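Putative iron-regulated protein A (Parabacteroides distasonis ATCC 8503, PDB 4ECG) is a calcium-binding, imelysin-like protein of the peptidase M75 family, possibly a metalloendopeptidase and perhaps an iron-regulated lipoprotein. Local coordinates at residues L113-I118 / A151-F156; L305-A310 / S314-T319. One frame throughout, in Å; residues are numbered along the deposited sequence.

Contact 1. Residues L113-I118 / A151-F156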
loop_
_atom_site.group_PDB
_atom_site.type_symbol
_atom_site.label_atom_id
_atom_site.label_comp_id
_atom_site.label_asym_id
_atom_site.label_seq_id
_atom_site.Cartn_x
_atom_site.Cartn_y
_atom_site.Cartn_z
ATOM N N LEU A 113 -6.841 -13.483 6.684
ATOM C CA LEU A 113 -7.885 -13.263 7.630
ATOM C C LEU A 113 -8.075 -14.500 8.496
ATOM O O LEU A 113 -7.778 -15.607 8.092
ATOM C CB LEU A 113 -9.210 -12.922 6.901
ATOM C CG LEU A 113 -9.217 -11.688 6.006
ATOM C CD1 LEU A 113 -10.522 -11.685 5.171
ATOM C CD2 LEU A 113 -9.023 -10.387 6.801
ATOM N N ASP A 114 -8.620 -14.287 9.691
ATOM C CA ASP A 114 -9.089 -15.354 10.507
ATOM C C ASP A 114 -10.522 -15.717 10.108
ATOM O O ASP A 114 -11.519 -15.265 10.713
ATOM C CB ASP A 114 -8.990 -14.954 11.970
ATOM C CG ASP A 114 -9.601 -16.005 12.928
ATOM O OD1 ASP A 114 -9.907 -17.122 12.477
ATOM O OD2 ASP A 114 -9.760 -15.696 14.125
ATOM N N LYS A 115 -10.604 -16.571 9.098
ATOM C CA LYS A 115 -11.861 -16.950 8.494
ATOM C C LYS A 115 -12.753 -17.701 9.465
ATOM O O LYS A 115 -13.944 -17.490 9.481
ATOM C CB LYS A 115 -11.610 -17.759 7.208
ATOM C CG LYS A 115 -10.941 -16.910 6.116
ATOM C CD LYS A 115 -10.691 -17.667 4.804
ATOM C CE LYS A 115 -9.469 -18.577 4.874
ATOM N NZ LYS A 115 -9.725 -19.855 4.108
ATOM N N ASN A 116 -12.212 -18.542 10.318
ATOM C CA ASN A 116 -13.085 -19.160 11.323
ATOM C C ASN A 116 -13.733 -18.164 12.300
ATOM O O ASN A 116 -14.902 -18.298 12.631
ATOM C CB ASN A 116 -12.385 -20.307 12.111
ATOM C CG ASN A 116 -12.068 -21.547 11.228
ATOM O OD1 ASN A 116 -12.481 -21.683 10.067
ATOM N ND2 ASN A 116 -11.329 -22.442 11.793
ATOM N N GLY A 117 -12.978 -17.184 12.764
ATOM C CA GLY A 117 -13.508 -16.149 13.652
ATOM C C GLY A 117 -14.561 -15.268 12.982
ATOM O O GLY A 117 -15.560 -14.928 13.640
ATOM N N ILE A 118 -14.380 -14.937 11.683
ATOM C CA ILE A 118 -15.388 -14.155 10.937
ATOM C C ILE A 118 -16.727 -14.926 10.912
ATOM O O ILE A 118 -17.794 -14.396 11.245
ATOM C CB ILE A 118 -14.907 -13.809 9.510
ATOM C CG1 ILE A 118 -13.677 -12.893 9.569
ATOM C CG2 ILE A 118 -16.027 -13.117 8.707
ATOM C CD1 ILE A 118 -12.916 -12.691 8.266
ATOM N N ALA A 151 -14.214 -6.706 4.294
ATOM C CA ALA A 151 -15.203 -6.054 3.420
ATOM C C ALA A 151 -15.180 -6.736 2.014
ATOM O O ALA A 151 -16.202 -7.137 1.510
ATOM C CB ALA A 151 -14.916 -4.540 3.335
ATOM N N GLU A 152 -13.989 -6.962 1.475
ATOM C CA GLU A 152 -13.784 -7.556 0.150
ATOM C C GLU A 152 -14.447 -8.893 0.073
ATOM O O GLU A 152 -15.138 -9.211 -0.917
ATOM C CB GLU A 152 -12.270 -7.738 -0.104
ATOM C CG GLU A 152 -11.876 -8.048 -1.545
ATOM C CD GLU A 152 -10.459 -8.582 -1.714
ATOM O OE1 GLU A 152 -9.708 -8.798 -0.697
ATOM O OE2 GLU A 152 -10.132 -8.822 -2.890
ATOM N N LYS A 153 -14.218 -9.690 1.123
ATOM C CA LYS A 153 -14.653 -11.072 1.149
ATOM C C LYS A 153 -16.168 -11.127 1.123
ATOM O O LYS A 153 -16.709 -12.045 0.553
ATOM C CB LYS A 153 -14.152 -11.853 2.393
ATOM C CG LYS A 153 -14.279 -13.370 2.189
ATOM C CD LYS A 153 -13.808 -14.215 3.394
ATOM C CE LYS A 153 -13.907 -15.737 3.169
ATOM N NZ LYS A 153 -15.311 -16.261 3.078
HETATM N N MSE A 154 -16.817 -10.124 1.709
HETATM C CA MSE A 154 -18.274 -10.015 1.759
HETATM C C MSE A 154 -18.882 -9.319 0.534
HETATM O O MSE A 154 -20.055 -9.507 0.277
HETATM C CB MSE A 154 -18.699 -9.260 3.017
HETATM C CG MSE A 154 -18.278 -9.911 4.322
HETATM SE SE MSE A 154 -18.559 -8.800 5.920
HETATM C CE MSE A 154 -18.074 -10.165 7.174
ATOM N N LEU A 155 -18.113 -8.506 -0.194
ATOM C CA LEU A 155 -18.653 -7.765 -1.340
ATOM C C LEU A 155 -18.495 -8.489 -2.702
ATOM O O LEU A 155 -19.239 -8.234 -3.654
ATOM C CB LEU A 155 -17.965 -6.403 -1.429
ATOM C CG LEU A 155 -18.342 -5.396 -0.376
ATOM C CD1 LEU A 155 -17.411 -4.183 -0.502
ATOM C CD2 LEU A 155 -19.816 -4.993 -0.480
ATOM N N PHE A 156 -17.514 -9.366 -2.763
ATOM C CA PHE A 156 -16.981 -9.910 -3.992
ATOM C C PHE A 156 -16.950 -11.449 -3.966
ATOM O O PHE A 156 -16.731 -12.057 -2.933
ATOM C CB PHE A 156 -15.515 -9.440 -4.212
ATOM C CG PHE A 156 -15.360 -7.999 -4.562
ATOM C CD1 PHE A 156 -15.536 -7.555 -5.894
ATOM C CD2 PHE A 156 -14.981 -7.074 -3.617
ATOM C CE1 PHE A 156 -15.369 -6.231 -6.226
ATOM C CE2 PHE A 156 -14.802 -5.735 -3.957
ATOM C CZ PHE A 156 -15.017 -5.318 -5.249
#
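I118 and M154, a selenomethionine, form the apolar half of this contact between residues 113-118 and 151-156. The methyl CG2 of I118 lies 3.9 Å from the terminal CE of M154, which makes this the closer of the two side-chain approaches. M154 gets there by length: its bond to CB does not aim at 113-118, but beyond CG the chain runs extended and carries SE and CE across. I118 starts on course, its CB directed at the other helix.

The second approach joins two lysines through their aliphatic parts. CD of K115 and CE of K153 are 4.1 Å apart, and the chains cross at about a right angle. Only methylenes meet, since the ammonium atoms K115 NZ and K153 NZ stay 6.7 Å apart, a spacing that probably limits their mutual repulsion. Both lysines are exposed, whereas I118 and M154 are buried, so the interface runs from an exposed lysine pair to a buried apolar pair.

Polar bonds act within the segments and not between them. D114 caps helix 115-124: its OD1 accepts from G117 N at 3.1 Å, nearly straight (165°), with the donor 63° out of the carboxylate plane.

The contact thus sets the first turn of helix 115-124 against the last turn of helix 147-155. Helix 171-196 packs against the buried pair, Y176 touching both I118 and M154. Past L155 the chain enters the short strand 156-157, antiparallel to 160-161, and F156 meets W81 of helix 71-89 edge-to-face.

Contact 2. Residues L305-A310 / S314-T319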
loop_
_atom_site.group_PDB
_atom_site.type_symbol
_atom_site.label_atom_id
_atom_site.label_comp_id
_atom_site.label_asym_id
_atom_site.label_seq_id
_atom_site.Cartn_x
_atom_site.Cartn_y
_atom_site.Cartn_z
ATOM N N LEU A 305 3.465 11.875 -11.564
ATOM C CA LEU A 305 4.573 12.478 -12.285
ATOM C C LEU A 305 5.574 11.417 -12.782
ATOM O O LEU A 305 5.687 10.321 -12.247
ATOM C CB LEU A 305 5.287 13.517 -11.421
ATOM C CG LEU A 305 4.479 14.723 -10.937
ATOM C CD1 LEU A 305 5.404 15.822 -10.375
ATOM C CD2 LEU A 305 3.580 15.265 -12.057
ATOM N N ASP A 306 6.323 11.780 -13.792
ATOM C CA ASP A 306 7.389 10.946 -14.315
ATOM C C ASP A 306 8.589 11.816 -14.711
ATOM O O ASP A 306 8.574 13.009 -14.455
ATOM C CB ASP A 306 6.872 10.070 -15.470
ATOM C CG ASP A 306 6.505 10.860 -16.708
ATOM O OD1 ASP A 306 6.962 12.015 -16.933
ATOM O OD2 ASP A 306 5.781 10.269 -17.506
ATOM N N GLU A 307 9.612 11.229 -15.322
ATOM C CA GLU A 307 10.863 11.969 -15.606
ATOM C C GLU A 307 10.589 13.234 -16.417
ATOM O O GLU A 307 11.132 14.312 -16.119
ATOM C CB GLU A 307 11.881 11.089 -16.360
ATOM C CG GLU A 307 13.246 11.761 -16.593
ATOM C CD GLU A 307 13.979 11.296 -17.861
ATOM O OE1 GLU A 307 13.388 11.361 -18.970
ATOM O OE2 GLU A 307 15.168 10.899 -17.755
ATOM N N GLU A 308 9.745 13.088 -17.446
ATOM C CA GLU A 308 9.422 14.197 -18.365
ATOM C C GLU A 308 8.475 15.254 -17.739
ATOM O O GLU A 308 8.190 16.238 -18.362
ATOM C CB GLU A 308 8.905 13.654 -19.721
ATOM C CG GLU A 308 10.008 13.110 -20.651
ATOM C CD GLU A 308 9.483 12.310 -21.896
ATOM O OE1 GLU A 308 8.265 12.298 -22.232
ATOM O OE2 GLU A 308 10.308 11.673 -22.586
ATOM N N SER A 309 8.038 15.071 -16.500
ATOM C CA SER A 309 7.139 16.012 -15.832
ATOM C C SER A 309 7.474 16.242 -14.339
ATOM O O SER A 309 6.677 16.838 -13.581
ATOM C CB SER A 309 5.738 15.456 -15.942
ATOM O OG SER A 309 5.687 14.126 -15.434
ATOM N N ALA A 310 8.683 15.806 -13.962
ATOM C CA ALA A 310 9.150 15.769 -12.581
ATOM C C ALA A 310 9.244 17.147 -11.968
ATOM O O ALA A 310 9.554 18.122 -12.668
ATOM C CB ALA A 310 10.534 15.143 -12.549
ATOM N N SER A 314 12.796 17.212 -6.253
ATOM C CA SER A 314 12.546 15.773 -6.171
ATOM C C SER A 314 13.832 15.049 -5.906
ATOM O O SER A 314 14.912 15.580 -6.192
ATOM C CB SER A 314 11.986 15.232 -7.501
ATOM O OG SER A 314 12.745 15.638 -8.634
ATOM N N LEU A 315 13.696 13.820 -5.405
ATOM C CA LEU A 315 14.818 12.906 -5.270
ATOM C C LEU A 315 15.421 12.671 -6.632
ATOM O O LEU A 315 16.653 12.462 -6.751
ATOM C CB LEU A 315 14.411 11.543 -4.672
ATOM C CG LEU A 315 14.226 11.488 -3.176
ATOM C CD1 LEU A 315 13.599 10.138 -2.724
ATOM C CD2 LEU A 315 15.570 11.818 -2.556
ATOM N N HIS A 316 14.570 12.675 -7.655
ATOM C CA HIS A 316 15.047 12.571 -9.034
ATOM C C HIS A 316 16.037 13.643 -9.370
ATOM O O HIS A 316 17.117 13.359 -9.873
ATOM C CB HIS A 316 13.877 12.617 -9.996
ATOM C CG HIS A 316 14.267 12.894 -11.412
ATOM N ND1 HIS A 316 14.952 12.013 -12.154
ATOM C CD2 HIS A 316 14.030 14.006 -12.225
ATOM C CE1 HIS A 316 15.168 12.549 -13.389
ATOM N NE2 HIS A 316 14.599 13.761 -13.422
ATOM N N ALA A 317 15.689 14.883 -9.082
ATOM C CA ALA A 317 16.563 15.990 -9.418
ATOM C C ALA A 317 17.863 15.845 -8.642
ATOM O O ALA A 317 18.928 15.987 -9.218
ATOM C CB ALA A 317 15.901 17.322 -9.091
ATOM N N LEU A 318 17.789 15.549 -7.341
ATOM C CA LEU A 318 19.012 15.493 -6.545
ATOM C C LEU A 318 19.900 14.341 -7.018
ATOM O O LEU A 318 21.100 14.523 -7.197
ATOM C CB LEU A 318 18.730 15.369 -5.057
ATOM C CG LEU A 318 18.106 16.557 -4.320
ATOM C CD1 LEU A 318 18.054 16.208 -2.826
ATOM C CD2 LEU A 318 18.835 17.855 -4.589
ATOM N N THR A 319 19.316 13.177 -7.284
ATOM C CA THR A 319 20.109 12.064 -7.816
ATOM C C THR A 319 20.760 12.393 -9.166
ATOM O O THR A 319 21.939 12.086 -9.387
ATOM C CB THR A 319 19.214 10.843 -7.971
ATOM O OG1 THR A 319 18.491 10.693 -6.756
ATOM C CG2 THR A 319 20.008 9.589 -8.301
#
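Across the short connection between 305-310 and 314-319 the backbones come nearest at A310 and S314, with CA atoms 7.3 Å apart, and S314 then starts helix 315-322 as its N-cap. S314 OG accepts from A317 N at 3.1 Å and also bonds to S311 O in the connecting loop, so one hydroxyl ties the turn to the helix it opens. Residues 305-310 belong to the loop that joins helix 284-300 to helix 315-322, and here that loop folds back on the first turn of the helix it leads into.

H316 carries the contact on the helix side. Its CG is anti to the backbone N (chi1 164°), and its CB is directed at the loop, which presents the imidazole to 305-310. Two carbons meet the ring obliquely. A310 CB lies 3.7 Å from H316 CD2, while E307 CG is 3.8 Å from H316 CE1 and slightly farther from NE2. The glutamate therefore touches with its methylene. Its carboxylate is turned 51° from the ring plane.

F300 of helix 284-300 touches E307, A310 and the H316 ring, and V331 of helix 324-343 touches E307 and H316. The polar end of the histidine is engaged by D327, through a hydrogen bond to ND1. The chemistry of the loop-helix contact is accordingly one of carbon packing on an imidazole held in part by that bond to D327; E307 OE2, at 5.2 Å from H316 NE2, might still favour a protonated ring.

How the contacts relate
Contact 1 closes before contact 2 opens, and the two occupy opposite sides of the chain's centre: their own centres are 41 Å apart, and their nearest atoms about 26 Å. Nothing touches between them, although all four segments belong to the imelysin region of the chain. Contact 1 lies nearer the calcium sites. The side chain of K115 is about 7 Å from that of W111, a residue seen to bind calcium, though no ion is bound to it in this chain, and about 13 Å from a bound calcium ion. K153 hydrogen-bonds a pentaethylene glycol, probably from crystallisation. Contact 2 lies away from the known calcium sites.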